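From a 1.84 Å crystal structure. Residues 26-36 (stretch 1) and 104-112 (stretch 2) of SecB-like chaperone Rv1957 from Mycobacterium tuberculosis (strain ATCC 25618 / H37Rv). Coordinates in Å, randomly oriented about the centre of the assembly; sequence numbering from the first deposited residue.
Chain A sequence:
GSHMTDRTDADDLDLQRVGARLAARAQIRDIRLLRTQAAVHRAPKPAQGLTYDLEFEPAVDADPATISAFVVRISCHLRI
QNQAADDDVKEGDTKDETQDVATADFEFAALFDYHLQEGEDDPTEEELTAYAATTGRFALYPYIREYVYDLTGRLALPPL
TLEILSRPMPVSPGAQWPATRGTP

Stretch 1, residues 26-36: AQIRDIRLLRT
Stretch 2 104-112: ADFEFAALF

Both stretches are extended strands of one chain, 26-36 and 104-112, and they run side by side in antiparallel fashion: their N-to-C directions differ by 140° and their axes approach to 4.6 Å. Most residues have phi between -70° and -165° and psi between 115° and 170°. The exceptions are Arg29 (-118/-41) and Leu34 (-91/-43), whose psi values leave the beta region, and at each the register slips by one residue. Ile28 pairs with Phe112 (CA-CA 4.3 Å), then, past the first bulge, Asp30 with Leu111 (CA-CA 5.2 Å), Ile31 with Ala110 (4.4 Å), Arg32 with Ala109 (5.3 Å) and Leu33 with Phe108 (4.5 Å). Beyond the second bulge, Arg35 pairs with Glu107 (CA-CA 5.5 Å) and Thr36 with Phe106 (4.1 Å).

Six backbone hydrogen bonds fix this register. Arg32 N donates to Ala109 O and Ala109 N to Arg32 O, both at 2.8 Å, closing a regular ring. At the bulges the ring is widened by one residue: Arg29 N donates to Leu111 O at 2.7 Å while Leu111 N returns to Asp30 O at 2.9 Å, and Leu34 N donates to Glu107 O at 2.9 Å while Glu107 N returns to Arg35 O at 2.9 Å. Between the rings the chains come close in CA-H...O contacts, as from Ile31 CA to Ala109 O (3.2 Å), and beyond the first ring Phe112 CA meets Gln27 O (3.1 Å).

Ile28, Ile31, Leu33 and Thr36 share one face of the sheet with Phe106, Phe108, Ala110 and Phe112. Leu33 (chi1 t, chi2 p) lays CD1 over the face of the Phe108 ring (chi1 -85°, chi2 -87°), 3.9 Å from its centroid and 20° off the normal, a CH-pi contact. Ile28 (t, t) covers one face of the Phe112 ring (chi1 m, chi2 81°), with CB 3.8 Å from Phe112 CE2. The small Ala110 receives Ile31 (chi1 m, chi2 147°), whose CG1 lies 4.0 Å from Ala110 CB.

The opposite face carries Asp30, Arg32 and Arg35 with Leu111, Ala109 and Glu107. Arg35 (p, t, t, chi4 78°) brings its guanidinium nearer to stretch 2 than its CA-to-CB bond alone would suggest, with Glu107 CB over one of its faces. It forms two salt bridges: NH1 to Asp105 OD2 at 3.0 Å, and NE to Glu107 OE1 at 3.2 Å, the latter also a weak hydrogen bond with an angle of 123°. Asp105 (chi1 t, chi2 48°) points CA-to-CB sideways, yet its carboxylate reaches the arginine, and OD1 accepts a weak bond from NH1 at 3.2 Å. A water links the same group to the backbone, accepting from Arg35 NH1 at 2.8 Å and donating to Asp105 O at 2.7 Å. Glu107 is extended (t, t, chi3 17°). At the second bulge, Leu34 (m, t) points toward stretch 2 and places CG 3.8 Å from Ala109 CB. Together the strands bury 935 Å².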

# COMPACT_ATOMS: atom_id res chain seq x y z
N ALA A 26 8.93 -11.84 -24.76
CA ALA A 26 9.20 -10.89 -23.68
C ALA A 26 8.68 -11.38 -22.34
O ALA A 26 7.57 -11.91 -22.24
CB ALA A 26 8.61 -9.52 -24.01
N GLN A 27 9.49 -11.18 -21.31
CA GLN A 27 9.11 -11.56 -19.95
C GLN A 27 9.19 -10.32 -19.01
O GLN A 27 10.14 -9.53 -19.08
CB GLN A 27 9.95 -12.73 -19.48
CG GLN A 27 9.48 -13.33 -18.15
CD GLN A 27 8.00 -13.68 -18.15
OE1 GLN A 27 7.14 -12.87 -17.82
NE2 GLN A 27 7.71 -14.89 -18.58
N ILE A 28 8.15 -10.12 -18.21
CA ILE A 28 8.17 -9.03 -17.18
C ILE A 28 9.11 -9.41 -16.01
O ILE A 28 9.12 -10.57 -15.59
CB ILE A 28 6.75 -8.67 -16.67
CG1 ILE A 28 6.76 -7.33 -15.90
CG2 ILE A 28 6.19 -9.80 -15.84
CD1 ILE A 28 5.38 -6.68 -15.84
N ARG A 29 9.88 -8.44 -15.48
CA ARG A 29 10.86 -8.75 -14.41
C ARG A 29 10.54 -8.01 -13.14
O ARG A 29 10.57 -8.58 -12.11
CB ARG A 29 12.26 -8.46 -14.81
CG ARG A 29 12.75 -9.36 -15.89
CD ARG A 29 12.46 -10.82 -15.60
NE ARG A 29 12.92 -11.63 -16.70
CZ ARG A 29 12.96 -12.94 -16.71
NH1 ARG A 29 12.52 -13.65 -15.68
NH2 ARG A 29 13.45 -13.53 -17.77
N ASP A 30 10.13 -6.72 -13.23
CA ASP A 30 9.94 -5.91 -12.04
C ASP A 30 9.14 -4.63 -12.38
O ASP A 30 8.98 -4.28 -13.51
CB ASP A 30 11.29 -5.58 -11.48
CG ASP A 30 11.30 -5.21 -9.97
OD1 ASP A 30 10.33 -5.32 -9.22
OD2 ASP A 30 12.40 -4.83 -9.56
N ILE A 31 8.68 -3.98 -11.34
CA ILE A 31 7.89 -2.75 -11.41
C ILE A 31 8.40 -1.82 -10.32
O ILE A 31 8.80 -2.24 -9.23
CB ILE A 31 6.39 -3.07 -11.22
CG1 ILE A 31 5.87 -3.74 -12.55
CG2 ILE A 31 5.63 -1.78 -10.99
CD1 ILE A 31 4.81 -4.75 -12.38
N ARG A 32 8.53 -0.57 -10.65
CA ARG A 32 8.87 0.38 -9.61
C ARG A 32 8.17 1.76 -9.89
O ARG A 32 7.90 2.13 -11.03
CB ARG A 32 10.40 0.53 -9.46
CG ARG A 32 11.07 1.31 -10.61
CD ARG A 32 12.58 1.59 -10.37
NE ARG A 32 13.25 2.13 -11.56
CZ ARG A 32 14.45 2.71 -11.61
NH1 ARG A 32 15.17 2.89 -10.53
NH2 ARG A 32 14.93 3.13 -12.78
N LEU A 33 7.99 2.48 -8.81
CA LEU A 33 7.70 3.88 -8.86
C LEU A 33 9.02 4.63 -9.19
O LEU A 33 9.99 4.46 -8.47
CB LEU A 33 7.05 4.30 -7.54
CG LEU A 33 6.71 5.82 -7.41
CD1 LEU A 33 5.43 6.18 -8.19
CD2 LEU A 33 6.56 6.18 -5.97
N LEU A 34 9.02 5.52 -10.18
CA LEU A 34 10.20 6.35 -10.51
C LEU A 34 10.22 7.65 -9.78
O LEU A 34 11.26 8.11 -9.37
CB LEU A 34 10.24 6.67 -12.05
CG LEU A 34 10.54 5.48 -13.00
CD1 LEU A 34 10.53 5.85 -14.51
CD2 LEU A 34 11.90 4.86 -12.67
N ARG A 35 9.05 8.31 -9.70
CA ARG A 35 8.90 9.57 -9.14
C ARG A 35 7.45 9.82 -8.80
O ARG A 35 6.55 9.37 -9.48
CB ARG A 35 9.34 10.73 -10.06
CG ARG A 35 8.74 10.65 -11.48
CD ARG A 35 9.17 11.88 -12.34
NE ARG A 35 8.48 11.84 -13.63
CZ ARG A 35 7.21 12.20 -13.88
NH1 ARG A 35 6.34 12.63 -12.96
NH2 ARG A 35 6.74 12.07 -15.09
N THR A 36 7.32 10.74 -7.87
CA THR A 36 5.99 11.28 -7.44
C THR A 36 6.02 12.72 -6.86
O THR A 36 6.98 13.16 -6.30
CB THR A 36 5.32 10.29 -6.46
OG1 THR A 36 4.01 10.79 -6.20
CG2 THR A 36 6.09 10.06 -5.23
N ALA A 104 -1.55 15.47 -8.38
CA ALA A 104 -0.41 14.57 -8.34
C ALA A 104 0.14 14.30 -9.70
O ALA A 104 -0.61 14.06 -10.67
CB ALA A 104 -0.85 13.28 -7.75
N ASP A 105 1.44 14.16 -9.74
CA ASP A 105 2.15 13.80 -10.96
C ASP A 105 3.17 12.73 -10.57
O ASP A 105 4.00 12.95 -9.68
CB ASP A 105 2.82 15.02 -11.59
CG ASP A 105 3.77 14.66 -12.75
OD1 ASP A 105 3.44 13.86 -13.70
OD2 ASP A 105 4.89 15.19 -12.70
N PHE A 106 3.00 11.55 -11.13
CA PHE A 106 3.86 10.44 -10.81
C PHE A 106 4.13 9.56 -12.03
O PHE A 106 3.37 9.56 -13.01
CB PHE A 106 3.25 9.67 -9.62
CG PHE A 106 1.91 9.07 -9.90
CD1 PHE A 106 0.77 9.83 -9.76
CD2 PHE A 106 1.80 7.81 -10.36
CE1 PHE A 106 -0.53 9.29 -10.01
CE2 PHE A 106 0.56 7.24 -10.65
CZ PHE A 106 -0.62 7.98 -10.46
N GLU A 107 5.14 8.70 -11.94
CA GLU A 107 5.43 7.83 -13.04
C GLU A 107 5.93 6.44 -12.59
O GLU A 107 6.73 6.37 -11.67
CB GLU A 107 6.56 8.46 -13.86
CG GLU A 107 6.85 7.73 -15.15
CD GLU A 107 7.97 8.42 -15.95
OE1 GLU A 107 8.72 9.22 -15.40
OE2 GLU A 107 8.05 8.17 -17.18
N PHE A 108 5.30 5.40 -13.12
CA PHE A 108 5.64 4.04 -12.87
C PHE A 108 6.47 3.47 -14.05
O PHE A 108 6.35 3.89 -15.23
CB PHE A 108 4.36 3.18 -12.62
CG PHE A 108 3.88 3.23 -11.15
CD1 PHE A 108 4.39 2.33 -10.23
CD2 PHE A 108 2.95 4.19 -10.70
CE1 PHE A 108 4.01 2.39 -8.85
CE2 PHE A 108 2.57 4.25 -9.36
CZ PHE A 108 3.04 3.30 -8.46
N ALA A 109 7.28 2.48 -13.72
CA ALA A 109 8.07 1.77 -14.66
C ALA A 109 7.96 0.29 -14.48
O ALA A 109 7.98 -0.13 -13.33
CB ALA A 109 9.51 2.06 -14.42
N ALA A 110 7.87 -0.42 -15.60
CA ALA A 110 7.94 -1.85 -15.72
C ALA A 110 9.17 -2.33 -16.61
O ALA A 110 9.42 -1.86 -17.75
CB ALA A 110 6.61 -2.42 -16.22
N LEU A 111 9.92 -3.27 -16.05
CA LEU A 111 11.17 -3.80 -16.64
C LEU A 111 10.85 -5.16 -17.30
O LEU A 111 10.23 -6.00 -16.68
CB LEU A 111 12.19 -4.03 -15.55
CG LEU A 111 13.55 -4.66 -15.97
CD1 LEU A 111 14.20 -3.79 -17.05
CD2 LEU A 111 14.49 -4.85 -14.80
N PHE A 112 11.20 -5.32 -18.57
CA PHE A 112 11.00 -6.55 -19.27
C PHE A 112 12.32 -6.94 -19.89
O PHE A 112 13.16 -6.07 -20.22
CB PHE A 112 10.05 -6.39 -20.45
CG PHE A 112 8.68 -5.96 -20.08
CD1 PHE A 112 8.42 -4.63 -19.83
CD2 PHE A 112 7.64 -6.87 -19.99
CE1 PHE A 112 7.15 -4.20 -19.52
CE2 PHE A 112 6.37 -6.47 -19.71
CZ PHE A 112 6.12 -5.11 -19.42
O HOH W 1 6.60 13.32 -10.29